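Local coordinates for beta-microseminoprotein (Homo sapiens, PDB 3IX0) that is a secreted protein of seminal plasma that forms homodimers, interacts with PI16 and probably binds immunoglobulin, at residues 51-65 against 80-94. Numbering follows the deposited sequence.
Sequences TLVSTPVGYDKDNCQ and KKDPKKTCSVSEWII
Glu91 O is gripped by two successive amides of the facing strand: Val57 N at 2.8 Å, nearly straight, and Gly58 N at 3.0 Å, in the carbonyl plane on a lone pair. Val57 and Gly58 share this acceptor where the register of the antiparallel pair 55-58/91-93 slips by one residue, a beta bulge. On the facing chain Ser90 and Glu91 both face Gly58, as in a classic bulge; Ser90 N donates to Gly58 O, and Ser90 OG adds a weak bond. On the other side of the bulge Thr55 and Ile93 form a hydrogen-bonded pair, with Thr55 N 2.7 Å from Ile93 O. Between these bonds Pro56 lies across one face of the Trp92 indole. Its CB makes a CH-pi contact, 3.8 Å from the six-membered ring centroid and 18° off the normal; Val89 CG1 meets the same face near the rim, while Ser54 O lies in plane at the edge. On the other side of the sheet Val57 CG2, held between the backbone N and carbonyl carbon of its own residue (chi1 -69° for CG1), rests on Glu91 CG and Ile93 CD1. Trp92 and Ile93 also pair with a strand of the second subunit, carrying the sheet across the dimer interface. Farther along, the Cys64-Cys87 disulfide (chi3 -93°) ties the start of strand 64-69 to the chain that runs on through Val89 into strand 91-93. Past it, the extended Lys80 side chain runs alongside the 61-63 turn, where NZ donates to Lys61 O at 2.8 Å, in the carbonyl plane, and to Asp62 O from above its plane. Asp60 braces that turn as an Asx motif: OD1 accepts from Asn63 N, met from above the carboxylate plane, and OD2 takes Asn63 ND2 on its syn side at 2.9 Å.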
ATOM      1  N   THR B  51      -3.224   2.246  -4.812  1.00 16.00           N
ATOM      2  CA  THR B  51      -3.530   3.639  -5.043  1.00 13.92           C
ATOM      3  C   THR B  51      -2.285   4.391  -5.525  1.00 13.60           C
ATOM      4  O   THR B  51      -1.160   4.127  -5.089  1.00 12.38           O
ATOM      5  CB  THR B  51      -4.081   4.314  -3.786  1.00 11.20           C
ATOM      6  OG1 THR B  51      -4.463   5.652  -4.115  1.00 22.51           O
ATOM      7  CG2 THR B  51      -3.021   4.361  -2.690  1.00 13.45           C
ATOM      8  N   LEU B  52      -2.479   5.345  -6.418  1.00 12.83           N
ATOM      9  CA  LEU B  52      -1.374   6.240  -6.739  1.00 19.73           C
ATOM     10  C   LEU B  52      -1.351   7.480  -5.844  1.00 18.94           C
ATOM     11  O   LEU B  52      -0.429   8.287  -5.920  1.00 19.05           O
ATOM     12  CB  LEU B  52      -1.413   6.623  -8.213  1.00 20.14           C
ATOM     13  CG  LEU B  52      -1.172   5.396  -9.101  1.00 20.42           C
ATOM     14  CD1 LEU B  52      -1.751   5.611 -10.493  1.00 14.99           C
ATOM     15  CD2 LEU B  52       0.316   5.050  -9.144  1.00 14.66           C
ATOM     16  N   VAL B  53      -2.361   7.631  -4.990  1.00 16.46           N
ATOM     17  CA  VAL B  53      -2.509   8.893  -4.265  1.00 12.87           C
ATOM     18  C   VAL B  53      -1.779   8.904  -2.929  1.00 15.17           C
ATOM     19  O   VAL B  53      -2.062   8.097  -2.056  1.00 18.27           O
ATOM     20  CB  VAL B  53      -3.991   9.260  -4.008  1.00 16.81           C
ATOM     21  CG1 VAL B  53      -4.081  10.621  -3.299  1.00  8.26           C
ATOM     22  CG2 VAL B  53      -4.775   9.270  -5.318  1.00  5.40           C
ATOM     23  N   SER B  54      -0.853   9.845  -2.774  1.00 12.65           N
ATOM     24  CA  SER B  54      -0.235  10.098  -1.488  1.00 23.80           C
ATOM     25  C   SER B  54      -1.044  11.123  -0.664  1.00 22.77           C
ATOM     26  O   SER B  54      -1.229  12.268  -1.074  1.00 16.59           O
ATOM     27  CB  SER B  54       1.197  10.589  -1.690  1.00 29.05           C
ATOM     28  OG  SER B  54       1.951  10.327  -0.534  1.00 43.02           O
ATOM     29  N   THR B  55      -1.523  10.695   0.496  1.00 29.50           N
ATOM     30  CA  THR B  55      -2.344  11.532   1.370  1.00 21.20           C
ATOM     31  C   THR B  55      -1.499  12.241   2.424  1.00 18.14           C
ATOM     32  O   THR B  55      -0.869  11.594   3.249  1.00 18.27           O
ATOM     33  CB  THR B  55      -3.399  10.667   2.105  1.00 19.28           C
ATOM     34  OG1 THR B  55      -4.103   9.886   1.148  1.00 16.93           O
ATOM     35  CG2 THR B  55      -4.396  11.527   2.887  1.00 19.68           C
ATOM     36  N   PRO B  56      -1.485  13.578   2.402  1.00 17.19           N
ATOM     37  CA  PRO B  56      -0.762  14.320   3.440  1.00 16.71           C
ATOM     38  C   PRO B  56      -1.505  14.206   4.756  1.00 21.18           C
ATOM     39  O   PRO B  56      -2.703  14.436   4.783  1.00 22.39           O
ATOM     40  CB  PRO B  56      -0.835  15.764   2.951  1.00  9.70           C
ATOM     41  CG  PRO B  56      -2.143  15.772   2.107  1.00 21.96           C
ATOM     42  CD  PRO B  56      -2.079  14.467   1.383  1.00 16.18           C
ATOM     43  N   VAL B  57      -0.798  13.881   5.831  1.00 22.81           N
ATOM     44  CA  VAL B  57      -1.433  13.665   7.128  1.00 20.36           C
ATOM     45  C   VAL B  57      -0.781  14.508   8.223  1.00 24.89           C
ATOM     46  O   VAL B  57      -1.347  14.692   9.301  1.00 28.83           O
ATOM     47  CB  VAL B  57      -1.439  12.164   7.524  1.00 23.99           C
ATOM     48  CG1 VAL B  57      -2.384  11.381   6.621  1.00 15.83           C
ATOM     49  CG2 VAL B  57      -0.021  11.571   7.450  1.00 26.34           C
ATOM     50  N   GLY B  58       0.402  15.037   7.938  1.00 22.53           N
ATOM     51  CA  GLY B  58       1.084  15.877   8.902  1.00 23.06           C
ATOM     52  C   GLY B  58       1.285  17.292   8.395  1.00 27.35           C
ATOM     53  O   GLY B  58       2.139  17.555   7.545  1.00 32.66           O
ATOM     54  N   TYR B  59       0.490  18.204   8.933  1.00 18.34           N
ATOM     55  CA  TYR B  59       0.600  19.616   8.622  1.00 24.89           C
ATOM     56  C   TYR B  59      -0.282  20.380   9.603  1.00 28.71           C
ATOM     57  O   TYR B  59      -1.021  19.775  10.378  1.00 28.38           O
ATOM     58  CB  TYR B  59       0.148  19.890   7.186  1.00 25.09           C
ATOM     59  CG  TYR B  59      -1.253  19.394   6.887  1.00 25.89           C
ATOM     60  CD1 TYR B  59      -2.354  20.204   7.105  1.00 26.39           C
ATOM     61  CD2 TYR B  59      -1.471  18.106   6.386  1.00 23.03           C
ATOM     62  CE1 TYR B  59      -3.625  19.764   6.827  1.00 23.80           C
ATOM     63  CE2 TYR B  59      -2.748  17.654   6.105  1.00 14.34           C
ATOM     64  CZ  TYR B  59      -3.821  18.485   6.329  1.00 16.38           C
ATOM     65  OH  TYR B  59      -5.098  18.057   6.068  1.00 18.85           O
ATOM     66  N   ASP B  60      -0.206  21.704   9.541  1.00 27.19           N
ATOM     67  CA  ASP B  60      -0.971  22.597  10.401  1.00 22.12           C
ATOM     68  C   ASP B  60      -2.445  22.626  10.011  1.00 26.53           C
ATOM     69  O   ASP B  60      -2.839  23.364   9.104  1.00 23.03           O
ATOM     70  CB  ASP B  60      -0.391  24.000  10.260  1.00 28.63           C
ATOM     71  CG  ASP B  60      -1.060  25.014  11.164  1.00 27.44           C
ATOM     72  OD1 ASP B  60      -2.183  24.780  11.673  1.00 32.83           O
ATOM     73  OD2 ASP B  60      -0.447  26.069  11.345  1.00 29.46           O
ATOM     74  N   LYS B  61      -3.257  21.838  10.708  1.00 25.80           N
ATOM     75  CA  LYS B  61      -4.658  21.691  10.349  1.00 27.39           C
ATOM     76  C   LYS B  61      -5.479  22.924  10.695  1.00 31.92           C
ATOM     77  O   LYS B  61      -6.572  23.112  10.161  1.00 35.59           O
ATOM     78  CB  LYS B  61      -5.260  20.442  10.991  1.00 31.63           C
ATOM     79  CG  LYS B  61      -4.765  19.142  10.357  1.00 43.70           C
ATOM     80  CD  LYS B  61      -5.740  17.996  10.579  1.00 51.23           C
ATOM     81  CE  LYS B  61      -5.206  16.711   9.980  1.00 52.83           C
ATOM     82  NZ  LYS B  61      -3.762  16.534  10.306  1.00 48.85           N
ATOM     83  N   ASP B  62      -4.948  23.763  11.579  1.00 26.30           N
ATOM     84  CA  ASP B  62      -5.617  25.013  11.915  1.00 30.37           C
ATOM     85  C   ASP B  62      -5.603  25.982  10.753  1.00 20.98           C
ATOM     86  O   ASP B  62      -6.635  26.503  10.361  1.00 26.58           O
ATOM     87  CB  ASP B  62      -4.951  25.671  13.116  1.00 39.06           C
ATOM     88  CG  ASP B  62      -4.999  24.800  14.333  1.00 49.13           C
ATOM     89  OD1 ASP B  62      -6.098  24.278  14.646  1.00 46.10           O
ATOM     90  OD2 ASP B  62      -3.933  24.621  14.959  1.00 60.40           O
ATOM     91  N   ASN B  63      -4.425  26.215  10.198  1.00 17.32           N
ATOM     92  CA  ASN B  63      -4.270  27.247   9.186  1.00 21.95           C
ATOM     93  C   ASN B  63      -4.243  26.746   7.734  1.00 25.70           C
ATOM     94  O   ASN B  63      -4.335  27.544   6.804  1.00 22.84           O
ATOM     95  CB  ASN B  63      -3.024  28.065   9.502  1.00 20.42           C
ATOM     96  CG  ASN B  63      -3.099  28.719  10.861  1.00 26.75           C
ATOM     97  OD1 ASN B  63      -4.002  29.515  11.122  1.00 30.94           O
ATOM     98  ND2 ASN B  63      -2.155  28.385  11.745  1.00 29.38           N
ATOM     99  N   CYS B  64      -4.153  25.426   7.557  1.00 18.72           N
ATOM    100  CA  CYS B  64      -3.982  24.828   6.241  1.00 19.75           C
ATOM    101  C   CYS B  64      -4.999  23.728   5.989  1.00 20.45           C
ATOM    102  O   CYS B  64      -5.489  23.096   6.912  1.00 23.36           O
ATOM    103  CB  CYS B  64      -2.577  24.222   6.102  1.00 20.71           C
ATOM    104  SG  CYS B  64      -1.210  25.353   6.388  1.00 24.13           S
ATOM    105  N   GLN B  65      -5.291  23.476   4.725  1.00 16.80           N
ATOM    106  CA  GLN B  65      -6.206  22.423   4.373  1.00 16.08           C
ATOM    107  C   GLN B  65      -5.614  21.636   3.204  1.00 21.00           C
ATOM    108  O   GLN B  65      -4.804  22.162   2.437  1.00 19.74           O
ATOM    109  CB  GLN B  65      -7.579  23.005   3.979  1.00  7.55           C
ATOM    110  CG  GLN B  65      -7.566  23.785   2.680  1.00 13.16           C
ATOM    111  CD  GLN B  65      -8.900  24.483   2.371  1.00 20.25           C
ATOM    112  OE1 GLN B  65      -9.972  23.994   2.715  1.00 21.76           O
ATOM    113  NE2 GLN B  65      -8.821  25.622   1.698  1.00 11.02           N
ATOM    114  N   LYS B  80      -5.727  28.128   4.411  1.00 14.55           N
ATOM    115  CA  LYS B  80      -7.165  28.394   4.428  1.00 19.80           C
ATOM    116  C   LYS B  80      -7.502  29.824   3.994  1.00 23.90           C
ATOM    117  O   LYS B  80      -8.406  30.036   3.171  1.00 19.92           O
ATOM    118  CB  LYS B  80      -7.759  28.084   5.797  1.00 23.21           C
ATOM    119  CG  LYS B  80      -7.746  26.585   6.149  1.00 26.96           C
ATOM    120  CD  LYS B  80      -8.338  26.361   7.530  1.00 31.55           C
ATOM    121  CE  LYS B  80      -8.364  24.891   7.915  1.00 34.82           C
ATOM    122  NZ  LYS B  80      -8.674  24.722   9.371  1.00 34.55           N
ATOM    123  N   LYS B  81      -6.755  30.795   4.511  1.00 17.75           N
ATOM    124  CA  LYS B  81      -7.032  32.200   4.211  1.00 22.67           C
ATOM    125  C   LYS B  81      -6.634  32.580   2.788  1.00 21.44           C
ATOM    126  O   LYS B  81      -6.997  33.647   2.312  1.00 23.47           O
ATOM    127  CB  LYS B  81      -6.341  33.125   5.208  1.00 17.05           C
ATOM    128  CG  LYS B  81      -4.854  33.216   5.000  1.00 24.91           C
ATOM    129  CD  LYS B  81      -4.174  33.817   6.209  1.00 31.34           C
ATOM    130  CE  LYS B  81      -2.733  34.187   5.891  1.00 34.07           C
ATOM    131  NZ  LYS B  81      -2.325  35.383   6.664  1.00 35.98           N
ATOM    132  N   ASP B  82      -5.917  31.691   2.101  1.00 21.03           N
ATOM    133  CA  ASP B  82      -5.500  31.948   0.713  1.00 23.11           C
ATOM    134  C   ASP B  82      -4.885  30.709   0.070  1.00 24.72           C
ATOM    135  O   ASP B  82      -3.675  30.481   0.165  1.00 18.63           O
ATOM    136  CB  ASP B  82      -4.499  33.108   0.646  1.00 18.81           C
ATOM    137  CG  ASP B  82      -4.098  33.454  -0.779  1.00 30.56           C
ATOM    138  OD1 ASP B  82      -4.647  32.851  -1.727  1.00 31.73           O
ATOM    139  OD2 ASP B  82      -3.232  34.336  -0.948  1.00 36.28           O
ATOM    140  N   PRO B  83      -5.724  29.896  -0.567  1.00 27.69           N
ATOM    141  CA  PRO B  83      -5.312  28.610  -1.145  1.00 29.17           C
ATOM    142  C   PRO B  83      -4.252  28.739  -2.239  1.00 33.53           C
ATOM    143  O   PRO B  83      -3.813  27.712  -2.771  1.00 28.66           O
ATOM    144  CB  PRO B  83      -6.633  28.035  -1.695  1.00 24.19           C
ATOM    145  CG  PRO B  83      -7.693  28.611  -0.777  1.00 25.13           C
ATOM    146  CD  PRO B  83      -7.192  30.046  -0.528  1.00 29.21           C
ATOM    147  N   LYS B  84      -3.852  29.967  -2.570  1.00 30.81           N
ATOM    148  CA  LYS B  84      -2.738  30.162  -3.489  1.00 27.78           C
ATOM    149  C   LYS B  84      -1.412  30.082  -2.734  1.00 25.73           C
ATOM    150  O   LYS B  84      -0.340  30.071  -3.336  1.00 25.55           O
ATOM    151  CB  LYS B  84      -2.863  31.490  -4.243  1.00 31.58           C
ATOM    152  CG  LYS B  84      -4.009  31.516  -5.251  1.00 41.26           C
ATOM    153  CD  LYS B  84      -4.255  32.910  -5.803  1.00 49.67           C
ATOM    154  CE  LYS B  84      -3.397  33.203  -7.027  1.00 59.89           C
ATOM    155  NZ  LYS B  84      -3.645  34.574  -7.586  1.00 66.39           N
ATOM    156  N   LYS B  85      -1.490  30.017  -1.409  1.00 26.07           N
ATOM    157  CA  LYS B  85      -0.299  29.885  -0.586  1.00 18.99           C
ATOM    158  C   LYS B  85      -0.166  28.456  -0.128  1.00 23.37           C
ATOM    159  O   LYS B  85      -1.133  27.876   0.359  1.00 23.99           O
ATOM    160  CB  LYS B  85      -0.349  30.806   0.632  1.00 18.42           C
ATOM    161  CG  LYS B  85      -0.654  32.277   0.325  1.00 27.59           C
ATOM    162  CD  LYS B  85       0.250  32.845  -0.751  1.00 32.71           C
ATOM    163  CE  LYS B  85       0.118  34.381  -0.790  1.00 37.01           C
ATOM    164  NZ  LYS B  85       0.480  34.966  -2.107  1.00 36.63           N
ATOM    165  N   THR B  86       1.036  27.898  -0.285  1.00 31.10           N
ATOM    166  CA  THR B  86       1.312  26.498   0.058  1.00 28.55           C
ATOM    167  C   THR B  86       1.833  26.353   1.475  1.00 29.85           C
ATOM    168  O   THR B  86       2.562  27.199   1.954  1.00 39.60           O
ATOM    169  CB  THR B  86       2.346  25.885  -0.893  1.00 26.67           C
ATOM    170  OG1 THR B  86       1.910  26.067  -2.241  1.00 30.07           O
ATOM    171  CG2 THR B  86       2.503  24.399  -0.623  1.00 25.93           C
ATOM    172  N   CYS B  87       1.441  25.280   2.147  1.00 32.11           N
ATOM    173  CA  CYS B  87       1.949  24.986   3.484  1.00 22.21           C
ATOM    174  C   CYS B  87       2.984  23.876   3.401  1.00 25.42           C
ATOM    175  O   CYS B  87       3.093  23.208   2.371  1.00 28.08           O
ATOM    176  CB  CYS B  87       0.807  24.571   4.404  1.00 18.45           C
ATOM    177  SG  CYS B  87      -0.494  25.851   4.551  1.00 23.86           S
ATOM    178  N   SER B  88       3.752  23.685   4.469  1.00 25.50           N
ATOM    179  CA  SER B  88       4.694  22.582   4.498  1.00 33.51           C
ATOM    180  C   SER B  88       4.050  21.339   5.115  1.00 26.61           C
ATOM    181  O   SER B  88       3.259  21.435   6.056  1.00 28.15           O
ATOM    182  CB  SER B  88       5.990  22.968   5.227  1.00 43.63           C
ATOM    183  OG  SER B  88       5.819  22.929   6.632  1.00 48.53           O
ATOM    184  N   VAL B  89       4.388  20.181   4.557  1.00 24.63           N
ATOM    185  CA  VAL B  89       3.850  18.901   5.001  1.00 24.47           C
ATOM    186  C   VAL B  89       4.967  18.063   5.592  1.00 19.68           C
ATOM    187  O   VAL B  89       5.922  17.719   4.909  1.00 21.83           O
ATOM    188  CB  VAL B  89       3.244  18.074   3.841  1.00 20.95           C
ATOM    189  CG1 VAL B  89       2.837  16.626   4.339  1.00 11.71           C
ATOM    190  CG2 VAL B  89       2.083  18.798   3.204  1.00 18.26           C
ATOM    191  N   SER B  90       4.819  17.697   6.849  1.00 15.26           N
ATOM    192  CA  SER B  90       5.835  16.909   7.511  1.00 25.27           C
ATOM    193  C   SER B  90       5.636  15.392   7.343  1.00 34.54           C
ATOM    194  O   SER B  90       6.574  14.616   7.557  1.00 34.59           O
ATOM    195  CB  SER B  90       5.878  17.281   8.989  1.00 20.89           C
ATOM    196  OG  SER B  90       4.591  17.161   9.559  1.00 30.41           O
ATOM    197  N   GLU B  91       4.428  14.964   6.972  1.00 34.16           N
ATOM    198  CA  GLU B  91       4.177  13.531   6.777  1.00 28.67           C
ATOM    199  C   GLU B  91       3.123  13.196   5.726  1.00 24.93           C
ATOM    200  O   GLU B  91       1.981  13.670   5.793  1.00 27.97           O
ATOM    201  CB  GLU B  91       3.824  12.832   8.100  1.00 32.43           C
ATOM    202  CG  GLU B  91       3.514  11.337   7.901  1.00 38.04           C
ATOM    203  CD  GLU B  91       3.212  10.564   9.187  1.00 37.49           C
ATOM    204  OE1 GLU B  91       3.140  11.167  10.273  1.00 37.19           O
ATOM    205  OE2 GLU B  91       3.036   9.329   9.105  1.00 40.63           O
ATOM    206  N   TRP B  92       3.521  12.369   4.760  1.00 22.57           N
ATOM    207  CA  TRP B  92       2.609  11.841   3.756  1.00 20.61           C
ATOM    208  C   TRP B  92       2.431  10.347   3.967  1.00 30.23           C
ATOM    209  O   TRP B  92       3.325   9.655   4.464  1.00 27.72           O
ATOM    210  CB  TRP B  92       3.148  12.043   2.344  1.00 24.53           C
ATOM    211  CG  TRP B  92       3.349  13.451   1.923  1.00 26.15           C
ATOM    212  CD1 TRP B  92       4.411  14.258   2.227  1.00 17.89           C
ATOM    213  CD2 TRP B  92       2.484  14.223   1.086  1.00 21.66           C
ATOM    214  NE1 TRP B  92       4.252  15.486   1.639  1.00 23.69           N
ATOM    215  CE2 TRP B  92       3.077  15.492   0.933  1.00 21.62           C
ATOM    216  CE3 TRP B  92       1.261  13.966   0.460  1.00 24.23           C
ATOM    217  CZ2 TRP B  92       2.495  16.497   0.172  1.00 25.52           C
ATOM    218  CZ3 TRP B  92       0.683  14.960  -0.295  1.00 25.15           C
ATOM    219  CH2 TRP B  92       1.299  16.218  -0.431  1.00 31.23           C
ATOM    220  N   ILE B  93       1.288   9.836   3.543  1.00 26.75           N
ATOM    221  CA  ILE B  93       1.048   8.407   3.617  1.00 21.75           C
ATOM    222  C   ILE B  93       0.474   7.916   2.307  1.00 28.17           C
ATOM    223  O   ILE B  93      -0.320   8.617   1.679  1.00 30.48           O
ATOM    224  CB  ILE B  93       0.108   8.080   4.770  1.00 30.79           C
ATOM    225  CG1 ILE B  93       0.933   7.939   6.053  1.00 30.12           C
ATOM    226  CG2 ILE B  93      -0.686   6.819   4.463  1.00 41.06           C
ATOM    227  CD1 ILE B  93       0.143   7.584   7.275  1.00 31.38           C
ATOM    228  N   ILE B  94       0.891   6.726   1.882  1.00 28.57           N
ATOM    229  CA  ILE B  94       0.359   6.125   0.664  1.00 27.18           C
ATOM    230  C   ILE B  94       0.300   4.613   0.729  1.00 37.87           C
ATOM    231  O   ILE B  94       1.323   3.952   0.931  1.00 39.03           O
ATOM    232  CB  ILE B  94       1.171   6.491  -0.575  1.00 31.26           C
ATOM    233  CG1 ILE B  94       0.425   6.027  -1.824  1.00 29.75           C
ATOM    234  CG2 ILE B  94       2.554   5.843  -0.535  1.00 33.06           C
ATOM    235  CD1 ILE B  94       1.157   6.344  -3.100  1.00 24.86           C
ATOM    236  OXT ILE B  94      -0.779   4.043   0.555  1.00 32.03           O
TER
HETATM  237  O   HOH W   1      -3.278   7.673   0.156  1.00 18.18           O
HETATM  238  O   HOH W   2       1.586  22.824   7.901  1.00 31.71           O
HETATM  239  O   HOH W   3      -4.833  30.130   6.621  1.00 18.35           O
HETATM  240  O   HOH W   4     -10.096  27.912   2.138  1.00 13.12           O